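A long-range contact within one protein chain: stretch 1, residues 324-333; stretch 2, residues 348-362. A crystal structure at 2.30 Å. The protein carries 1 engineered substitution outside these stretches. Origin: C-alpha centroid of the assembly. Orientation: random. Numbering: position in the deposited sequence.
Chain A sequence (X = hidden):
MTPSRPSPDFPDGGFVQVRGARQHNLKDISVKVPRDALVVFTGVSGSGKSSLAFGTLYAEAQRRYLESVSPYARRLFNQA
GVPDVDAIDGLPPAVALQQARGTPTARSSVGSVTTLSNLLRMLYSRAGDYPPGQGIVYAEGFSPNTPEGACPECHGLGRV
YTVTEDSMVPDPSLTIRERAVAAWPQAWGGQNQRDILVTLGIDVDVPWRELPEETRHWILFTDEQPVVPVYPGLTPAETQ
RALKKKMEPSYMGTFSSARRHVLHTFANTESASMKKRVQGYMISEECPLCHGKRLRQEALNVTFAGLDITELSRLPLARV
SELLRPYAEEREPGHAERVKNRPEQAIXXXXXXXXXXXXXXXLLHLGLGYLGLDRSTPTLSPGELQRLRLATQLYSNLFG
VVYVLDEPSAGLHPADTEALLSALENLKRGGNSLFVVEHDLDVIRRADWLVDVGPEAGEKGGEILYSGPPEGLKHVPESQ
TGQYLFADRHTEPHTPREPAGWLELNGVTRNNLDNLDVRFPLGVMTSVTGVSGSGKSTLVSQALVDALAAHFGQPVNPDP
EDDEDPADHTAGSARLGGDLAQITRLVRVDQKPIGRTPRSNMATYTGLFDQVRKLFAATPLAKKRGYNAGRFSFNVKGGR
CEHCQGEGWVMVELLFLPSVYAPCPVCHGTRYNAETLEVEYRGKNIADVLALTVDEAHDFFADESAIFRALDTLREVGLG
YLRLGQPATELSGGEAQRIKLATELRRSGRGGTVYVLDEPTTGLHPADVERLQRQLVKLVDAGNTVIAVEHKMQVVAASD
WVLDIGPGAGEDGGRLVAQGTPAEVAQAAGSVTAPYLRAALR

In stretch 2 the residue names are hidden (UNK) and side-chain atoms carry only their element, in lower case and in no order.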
# COMPACT_ATOMS: atom_id res chain seq x y z
N LEU A 324 20.14 18.01 27.43
CA LEU A 324 20.31 18.60 26.10
C LEU A 324 20.36 20.13 26.04
O LEU A 324 21.07 20.68 25.19
CB LEU A 324 19.26 18.07 25.12
CG LEU A 324 19.47 16.67 24.52
CD1 LEU A 324 18.30 16.30 23.63
CD2 LEU A 324 20.77 16.56 23.73
N ARG A 325 19.61 20.81 26.91
CA ARG A 325 19.38 22.26 26.74
C ARG A 325 20.55 23.23 27.04
O ARG A 325 20.58 24.31 26.46
CB ARG A 325 18.06 22.73 27.40
CG ARG A 325 18.09 22.93 28.91
CD ARG A 325 17.02 23.94 29.33
NE ARG A 325 15.67 23.49 28.99
CZ ARG A 325 14.84 22.90 29.84
NH1 ARG A 325 15.20 22.67 31.10
NH2 ARG A 325 13.63 22.52 29.43
N PRO A 326 21.49 22.86 27.94
CA PRO A 326 22.70 23.68 28.06
C PRO A 326 23.47 23.79 26.74
O PRO A 326 24.14 24.80 26.51
CB PRO A 326 23.53 22.91 29.10
CG PRO A 326 22.97 21.54 29.11
CD PRO A 326 21.52 21.75 28.90
N TYR A 327 23.38 22.78 25.89
CA TYR A 327 24.00 22.81 24.57
C TYR A 327 23.20 23.68 23.61
O TYR A 327 23.76 24.28 22.69
CB TYR A 327 24.15 21.39 24.02
CG TYR A 327 25.18 20.55 24.75
CD1 TYR A 327 24.96 20.10 26.05
CD2 TYR A 327 26.39 20.20 24.13
CE1 TYR A 327 25.91 19.33 26.72
CE2 TYR A 327 27.35 19.44 24.78
CZ TYR A 327 27.10 19.00 26.08
OH TYR A 327 28.05 18.24 26.73
N ALA A 328 21.88 23.74 23.84
CA ALA A 328 20.97 24.55 23.03
C ALA A 328 21.08 26.05 23.37
O ALA A 328 21.04 26.90 22.47
CB ALA A 328 19.54 24.07 23.22
N GLU A 329 21.21 26.34 24.66
CA GLU A 329 21.28 27.72 25.16
C GLU A 329 22.73 28.24 25.20
O GLU A 329 23.00 29.31 25.75
CB GLU A 329 20.61 27.82 26.53
CG GLU A 329 19.14 27.41 26.57
CD GLU A 329 18.52 27.47 27.97
OE1 GLU A 329 19.27 27.29 28.97
OE2 GLU A 329 17.29 27.70 28.06
N GLU A 330 23.64 27.47 24.61
CA GLU A 330 25.06 27.83 24.48
C GLU A 330 25.75 28.04 25.84
O GLU A 330 26.47 29.02 26.04
CB GLU A 330 25.23 29.05 23.56
CG GLU A 330 24.59 28.87 22.12
CD GLU A 330 24.46 30.34 21.45
OE1 GLU A 330 23.42 30.41 20.64
OE2 GLU A 330 25.46 31.32 21.65
N ARG A 331 25.50 27.11 26.77
CA ARG A 331 26.20 27.09 28.07
C ARG A 331 26.62 25.68 28.54
O ARG A 331 26.25 25.24 29.64
CB ARG A 331 25.44 27.86 29.17
CG ARG A 331 24.01 28.27 28.85
CD ARG A 331 22.99 27.22 29.24
NE ARG A 331 22.64 27.26 30.66
CZ ARG A 331 21.67 26.52 31.22
NH1 ARG A 331 20.94 25.69 30.48
NH2 ARG A 331 21.43 26.62 32.52
N GLU A 332 27.39 24.99 27.71
CA GLU A 332 28.04 23.72 28.07
C GLU A 332 29.15 24.00 29.08
O GLU A 332 29.38 25.16 29.42
CB GLU A 332 28.65 23.06 26.83
CG GLU A 332 27.73 22.97 25.62
CD GLU A 332 27.79 24.20 24.74
OE1 GLU A 332 26.91 25.08 24.87
OE2 GLU A 332 28.74 24.30 23.92
N PRO A 333 29.83 22.95 29.60
CA PRO A 333 31.08 23.21 30.31
C PRO A 333 32.02 24.09 29.47
O PRO A 333 32.85 23.57 28.71
CB PRO A 333 31.68 21.81 30.50
CG PRO A 333 30.51 20.94 30.59
CD PRO A 333 29.50 21.51 29.62
N UNK A 348 26.72 22.93 14.20
CA UNK A 348 25.73 21.87 13.96
C UNK A 348 25.15 21.36 15.28
O UNK A 348 23.97 21.02 15.34
c UNK A 348 26.34 20.72 13.16
N UNK A 349 25.97 21.32 16.33
CA UNK A 349 25.55 20.90 17.67
C UNK A 349 24.54 21.87 18.28
O UNK A 349 23.64 21.46 19.02
c UNK A 349 26.70 21.82 20.88
c UNK A 349 26.76 20.73 18.59
c UNK A 349 27.48 19.42 20.64
c UNK A 349 26.55 20.50 20.10
N UNK A 350 24.70 23.16 17.97
CA UNK A 350 23.80 24.18 18.49
C UNK A 350 22.40 24.02 17.90
O UNK A 350 21.41 24.04 18.65
c UNK A 350 22.29 27.13 18.69
c UNK A 350 23.73 26.71 19.10
n UNK A 350 21.46 27.41 19.70
c UNK A 350 24.34 25.59 18.21
o UNK A 350 21.97 27.14 17.46
N UNK A 351 22.34 23.84 16.57
CA UNK A 351 21.05 23.84 15.86
C UNK A 351 20.25 22.56 16.11
O UNK A 351 19.03 22.54 15.92
n UNK A 351 21.13 21.60 11.53
c UNK A 351 21.76 22.91 13.54
n UNK A 351 19.15 20.99 12.58
c UNK A 351 21.19 22.94 12.12
n UNK A 351 20.21 19.51 11.17
c UNK A 351 21.23 24.09 14.35
c UNK A 351 20.17 20.70 11.76
N UNK A 352 20.94 21.51 16.56
CA UNK A 352 20.33 20.21 16.79
C UNK A 352 19.81 20.05 18.21
O UNK A 352 18.66 19.65 18.42
s UNK A 352 23.00 17.79 14.67
c UNK A 352 21.96 16.71 13.70
c UNK A 352 21.82 19.10 15.03
c UNK A 352 21.31 19.08 16.46
N UNK A 353 20.65 20.39 19.19
CA UNK A 353 20.25 20.34 20.60
C UNK A 353 19.02 21.21 20.89
O UNK A 353 18.22 20.88 21.77
c UNK A 353 21.41 20.74 21.49
N UNK A 354 18.88 22.31 20.15
CA UNK A 354 17.71 23.19 20.25
C UNK A 354 16.51 22.59 19.53
O UNK A 354 15.37 22.70 20.00
c UNK A 354 18.04 24.58 19.71
N UNK A 355 16.77 21.96 18.39
CA UNK A 355 15.76 21.28 17.58
C UNK A 355 15.16 20.06 18.29
O UNK A 355 13.97 19.79 18.19
o UNK A 355 14.41 20.35 15.03
c UNK A 355 15.52 19.95 15.44
c UNK A 355 16.38 20.89 16.24
o UNK A 355 15.97 18.80 15.21
N UNK A 356 16.02 19.33 19.01
CA UNK A 356 15.59 18.19 19.81
C UNK A 356 14.82 18.60 21.06
O UNK A 356 13.86 17.96 21.44
c UNK A 356 15.97 14.99 19.80
c UNK A 356 18.42 15.51 19.65
c UNK A 356 16.79 17.33 20.20
c UNK A 356 17.01 16.03 19.42
N UNK A 357 15.26 19.67 21.70
CA UNK A 357 14.66 20.11 22.95
C UNK A 357 13.33 20.85 22.72
O UNK A 357 12.49 20.92 23.62
c UNK A 357 15.67 20.95 23.79
c UNK A 357 15.64 22.40 23.38
c UNK A 357 15.39 20.82 25.28
N UNK A 358 13.15 21.38 21.51
CA UNK A 358 11.89 22.03 21.14
C UNK A 358 10.81 20.96 20.99
O UNK A 358 9.71 21.11 21.53
c UNK A 358 10.41 22.27 17.24
c UNK A 358 12.05 22.81 19.83
c UNK A 358 10.81 23.60 19.38
c UNK A 358 10.70 23.66 17.85
n UNK A 358 10.53 22.24 15.75
N UNK A 359 11.14 19.90 20.27
CA UNK A 359 10.29 18.71 20.18
C UNK A 359 9.99 18.12 21.55
O UNK A 359 8.84 17.83 21.85
n UNK A 359 10.85 17.09 14.30
n UNK A 359 11.99 19.02 13.75
c UNK A 359 10.94 17.64 19.30
n UNK A 359 12.10 18.20 15.90
c UNK A 359 11.64 18.10 14.65
c UNK A 359 11.79 17.27 16.99
c UNK A 359 10.67 17.83 17.84
N UNK A 360 11.01 17.97 22.39
CA UNK A 360 10.86 17.38 23.71
C UNK A 360 9.91 18.15 24.63
O UNK A 360 9.22 17.54 25.44
c UNK A 360 14.50 16.15 24.14
c UNK A 360 12.57 14.78 24.92
c UNK A 360 13.01 15.93 24.03
c UNK A 360 12.23 17.20 24.39
N UNK A 361 9.85 19.47 24.47
CA UNK A 361 8.97 20.32 25.29
C UNK A 361 7.49 20.00 25.07
O UNK A 361 6.70 20.02 26.02
o UNK A 361 10.75 23.52 25.84
o UNK A 361 10.36 21.86 27.21
c UNK A 361 10.18 22.43 26.10
c UNK A 361 9.24 21.82 25.05
N UNK A 362 7.13 19.71 23.83
CA UNK A 362 5.77 19.28 23.45
C UNK A 362 5.32 18.03 24.23
O UNK A 362 4.23 18.01 24.79
c UNK A 362 5.67 19.06 21.91
c UNK A 362 4.39 18.32 21.55
c UNK A 362 5.76 20.38 21.16

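Position 348 has one side-chain carbon, out of reach of stretch 1. It is Ala348. Position 349 has four carbons, forked at the second. One fork tip lies at the edge of the Tyr327 ring. This is Leu349, and its CD2 is 3.6 Å from Tyr327 CD2.

Position 350 has three carbons, the third carrying one oxygen and one nitrogen. The nitrogen reaches Ala328 O. That is an amide on a two-carbon arm, so the residue is Gln350. Its NE2 donates a hydrogen bond to Ala328 O at 2.8 Å.

Position 351 has three carbons, a nitrogen, then a carbon with two more nitrogens. Its CA-to-CB bond points away from stretch 1. This guanidinium marks Arg351. Position 352 has two carbons, a sulfur and a last carbon, unbranched. It makes no contact with stretch 1. It is Met352.

Position 353 has a single carbon, directed toward stretch 1. It meets Leu324 and Tyr327. It is Ala353. Its CB is 3.7 Å from Leu324 O and 3.8 Å from Tyr327 CB. Position 354 also has one carbon and packs on Ala328. It is Ala354. Its CA is 3.6 Å from Ala328 CB.

Position 355 has two carbons, the second carrying two oxygens. Its CA-to-CB bond points away. This short carboxylate is Asp355. Position 356 has four carbons forked at the second and packs on Leu324. It is Leu356, with CB 3.9 Å from Leu324 CD1.

Position 357 has one carbon carrying two others. Its tips meet Arg325 and Ala328. This beta-branched residue is Val357. Its CG2 is 3.9 Å from Arg325 CB, and its CG1 is 4.2 Å from Ala328 CB.

Position 358 has four carbons in a row ending in nitrogen, out of reach. It is Lys358. Position 359 has three carbons, a nitrogen, then a carbon with two more nitrogens, out of reach. It is Arg359. Its NH2 forms a salt bridge with Asp355 OD1 at 3.0 Å.

Position 360 has four carbons forked at the second and packs on Leu324. It is Leu360, with CD1 3.8 Å from Leu324 CD1. Position 361 has two carbons, the second with two oxygens. One oxygen lies at the Arg325 guanidinium edge. It is Asp361. Its OD1 is 4.0 Å from Arg325 NH2, too far for a salt bridge. Position 362 has a carbon carrying two carbons, out of reach. It is Val362.

The contact is mainly apolar. Ala328, Ala353 and Ala354 meet where the CA atoms of Ala328 and Ala354 are 4.5 Å apart. Leu324 packs on Leu356 and Leu360, and Tyr327 on Leu349 and Ala353. The Gln350 NE2 hydrogen bond ties the Ala328 carbonyl to the second helix.

Stretch 2 (348-362) ALQRMAADLVKRLDV
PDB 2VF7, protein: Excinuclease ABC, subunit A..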